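Local coordinates for protein GCN5-related N-acetyltransferase (Anabaena variabilis, PDB 2OZG) that binds coenzyme A and probably transfers an acetyl group from acetyl-coenzyme A to an amine, perhaps on an aminoglycoside, at residues M68-G73 with P390-F395. Residues are numbered along the deposited sequence; the frame is centred on the assembly and turned at random.
Sequences MGQWWG and PWMIDF
Q70 reaches M392 because its CG stands anti to the backbone N (chi1 -159°) and the chain stays extended, carrying the amide well clear of its strand. M392, a selenomethionine, comes the other way: its CG sits between the backbone N and the carbonyl carbon, and a bend at chi3 (52°) turns the terminal methyl toward that amide. M392 CE lies 3.4 Å from Q70 NE2, and the two side chains cross at about a right angle. NE2 is not left wanting, since it is hydrogen-bonded to the backbone O of G180. At the other end of the contact P390 meets W72 at the rim of the six-membered ring, near the ring plane, with CB 3.7 Å from CZ3 and 4.0 Å from CH2. All this is buried where the last part of strand 58-72, in the N-terminal GNAT domain, faces the C-terminal tail that follows helix 375-385 of the sterol-carrier-protein-like domain; W286 of strand 279-290 touches Q70, W72 and M392 alike. W72 NE1 also donates to Q70 OE1 at 2.8 Å, a bent bond (130° at the hydrogen) arriving from above the carbonyl plane, which ties indole and amide together. A leucine in place of W72 would probably leave Q70 OE1 without this donor and open a gap beside P390. Y356 and H179 each meet the W72 indole edge-to-face.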
loop_
_atom_site.group_PDB
_atom_site.type_symbol
_atom_site.label_atom_id
_atom_site.label_comp_id
_atom_site.label_asym_id
_atom_site.label_seq_id
_atom_site.Cartn_x
_atom_site.Cartn_y
_atom_site.Cartn_z
HETATM N N MSE A 68 41.174 2.642 -12.655
HETATM C CA MSE A 68 41.184 1.209 -12.448
HETATM C C MSE A 68 41.169 0.479 -13.783
HETATM O O MSE A 68 41.884 0.848 -14.688
HETATM C CB MSE A 68 39.994 0.842 -11.554
HETATM C CG MSE A 68 38.677 1.263 -12.089
HETATM SE SE MSE A 68 37.155 0.660 -11.064
HETATM C CE MSE A 68 36.046 2.220 -11.304
ATOM N N GLY A 69 40.419 -0.600 -13.886
ATOM C CA GLY A 69 40.345 -1.338 -15.120
ATOM C C GLY A 69 38.976 -1.931 -15.271
ATOM O O GLY A 69 38.193 -2.009 -14.297
ATOM N N GLN A 70 38.706 -2.378 -16.494
ATOM C CA GLN A 70 37.443 -3.031 -16.820
ATOM C C GLN A 70 37.751 -4.187 -17.776
ATOM O O GLN A 70 38.536 -4.022 -18.713
ATOM C CB GLN A 70 36.478 -2.052 -17.496
ATOM C CG GLN A 70 35.062 -2.495 -17.391
ATOM C CD GLN A 70 34.070 -1.473 -17.745
ATOM O OE1 GLN A 70 34.348 -0.560 -18.524
ATOM N NE2 GLN A 70 32.814 -1.676 -17.270
ATOM N N TRP A 71 37.122 -5.340 -17.537
ATOM C CA TRP A 71 37.359 -6.515 -18.370
ATOM C C TRP A 71 36.430 -6.595 -19.611
ATOM O O TRP A 71 35.236 -6.813 -19.458
ATOM C CB TRP A 71 37.271 -7.766 -17.511
ATOM C CG TRP A 71 38.302 -7.820 -16.421
ATOM C CD1 TRP A 71 38.128 -7.394 -15.128
ATOM C CD2 TRP A 71 39.648 -8.317 -16.490
ATOM N NE1 TRP A 71 39.258 -7.578 -14.414
ATOM C CE2 TRP A 71 40.216 -8.140 -15.212
ATOM C CE3 TRP A 71 40.419 -8.914 -17.488
ATOM C CZ2 TRP A 71 41.528 -8.562 -14.901
ATOM C CZ3 TRP A 71 41.719 -9.263 -17.201
ATOM C CH2 TRP A 71 42.258 -9.109 -15.929
ATOM N N TRP A 72 36.989 -6.424 -20.820
ATOM C CA TRP A 72 36.222 -6.474 -22.075
ATOM C C TRP A 72 36.865 -7.551 -22.952
ATOM O O TRP A 72 38.064 -7.471 -23.267
ATOM C CB TRP A 72 36.240 -5.107 -22.810
ATOM C CG TRP A 72 35.560 -3.972 -22.027
ATOM C CD1 TRP A 72 36.161 -2.941 -21.310
ATOM C CD2 TRP A 72 34.157 -3.861 -21.794
ATOM N NE1 TRP A 72 35.172 -2.143 -20.736
ATOM C CE2 TRP A 72 33.943 -2.712 -21.016
ATOM C CE3 TRP A 72 33.042 -4.601 -22.257
ATOM C CZ2 TRP A 72 32.669 -2.315 -20.646
ATOM C CZ3 TRP A 72 31.810 -4.243 -21.864
ATOM C CH2 TRP A 72 31.613 -3.108 -21.071
ATOM N N GLY A 73 36.067 -8.530 -23.336
ATOM C CA GLY A 73 36.496 -9.648 -24.115
ATOM C C GLY A 73 37.669 -10.360 -23.433
ATOM O O GLY A 73 38.541 -10.880 -24.093
ATOM N N PRO A 390 26.840 -7.082 -21.428
ATOM C CA PRO A 390 27.734 -6.504 -20.409
ATOM C C PRO A 390 27.111 -6.121 -19.100
ATOM O O PRO A 390 26.085 -5.458 -19.073
ATOM C CB PRO A 390 28.297 -5.293 -21.116
ATOM C CG PRO A 390 27.206 -4.913 -22.152
ATOM C CD PRO A 390 26.557 -6.145 -22.541
ATOM N N TRP A 391 27.763 -6.479 -17.992
ATOM C CA TRP A 391 27.255 -6.055 -16.710
ATOM C C TRP A 391 28.382 -5.994 -15.704
ATOM O O TRP A 391 29.494 -6.403 -16.000
ATOM C CB TRP A 391 26.113 -6.996 -16.284
ATOM C CG TRP A 391 26.589 -8.428 -15.903
ATOM C CD1 TRP A 391 26.929 -9.453 -16.765
ATOM C CD2 TRP A 391 26.769 -8.968 -14.569
ATOM N NE1 TRP A 391 27.291 -10.566 -16.045
ATOM C CE2 TRP A 391 27.175 -10.300 -14.706
ATOM C CE3 TRP A 391 26.569 -8.465 -13.280
ATOM C CZ2 TRP A 391 27.432 -11.111 -13.615
ATOM C CZ3 TRP A 391 26.827 -9.281 -12.209
ATOM C CH2 TRP A 391 27.238 -10.581 -12.378
HETATM N N MSE A 392 28.123 -5.365 -14.565
HETATM C CA MSE A 392 29.040 -5.359 -13.474
HETATM C C MSE A 392 28.196 -5.543 -12.231
HETATM O O MSE A 392 27.003 -5.181 -12.211
HETATM C CB MSE A 392 29.839 -4.091 -13.312
HETATM C CG MSE A 392 29.062 -2.865 -12.800
HETATM SE SE MSE A 392 30.300 -1.374 -12.689
HETATM C CE MSE A 392 31.020 -1.411 -14.387
ATOM N N ILE A 393 28.852 -6.024 -11.180
ATOM C CA ILE A 393 28.172 -6.259 -9.889
ATOM C C ILE A 393 28.262 -5.035 -8.991
ATOM O O ILE A 393 27.523 -4.873 -8.012
ATOM C CB ILE A 393 28.769 -7.498 -9.214
ATOM C CG1 ILE A 393 27.794 -8.072 -8.148
ATOM C CG2 ILE A 393 30.192 -7.194 -8.605
ATOM C CD1 ILE A 393 28.127 -9.480 -7.759
ATOM N N ASP A 394 29.099 -4.127 -9.386
ATOM C CA ASP A 394 29.443 -2.984 -8.560
ATOM C C ASP A 394 28.741 -1.674 -8.945
ATOM O O ASP A 394 28.397 -1.394 -10.078
ATOM C CB ASP A 394 30.960 -2.748 -8.656
ATOM C CG ASP A 394 31.767 -3.840 -8.055
ATOM O OD1 ASP A 394 31.501 -4.230 -6.910
ATOM O OD2 ASP A 394 32.731 -4.269 -8.709
ATOM N N PHE A 395 28.549 -0.863 -7.950
ATOM C CA PHE A 395 28.010 0.421 -8.153
ATOM C C PHE A 395 29.072 1.382 -7.620
ATOM O O PHE A 395 29.807 1.034 -6.701
ATOM C CB PHE A 395 26.751 0.587 -7.347
ATOM C CG PHE A 395 26.290 1.990 -7.352
ATOM C CD1 PHE A 395 25.549 2.479 -8.427
ATOM C CD2 PHE A 395 26.683 2.867 -6.346
ATOM C CE1 PHE A 395 25.169 3.820 -8.472
ATOM C CE2 PHE A 395 26.313 4.196 -6.389
ATOM C CZ PHE A 395 25.560 4.670 -7.468
#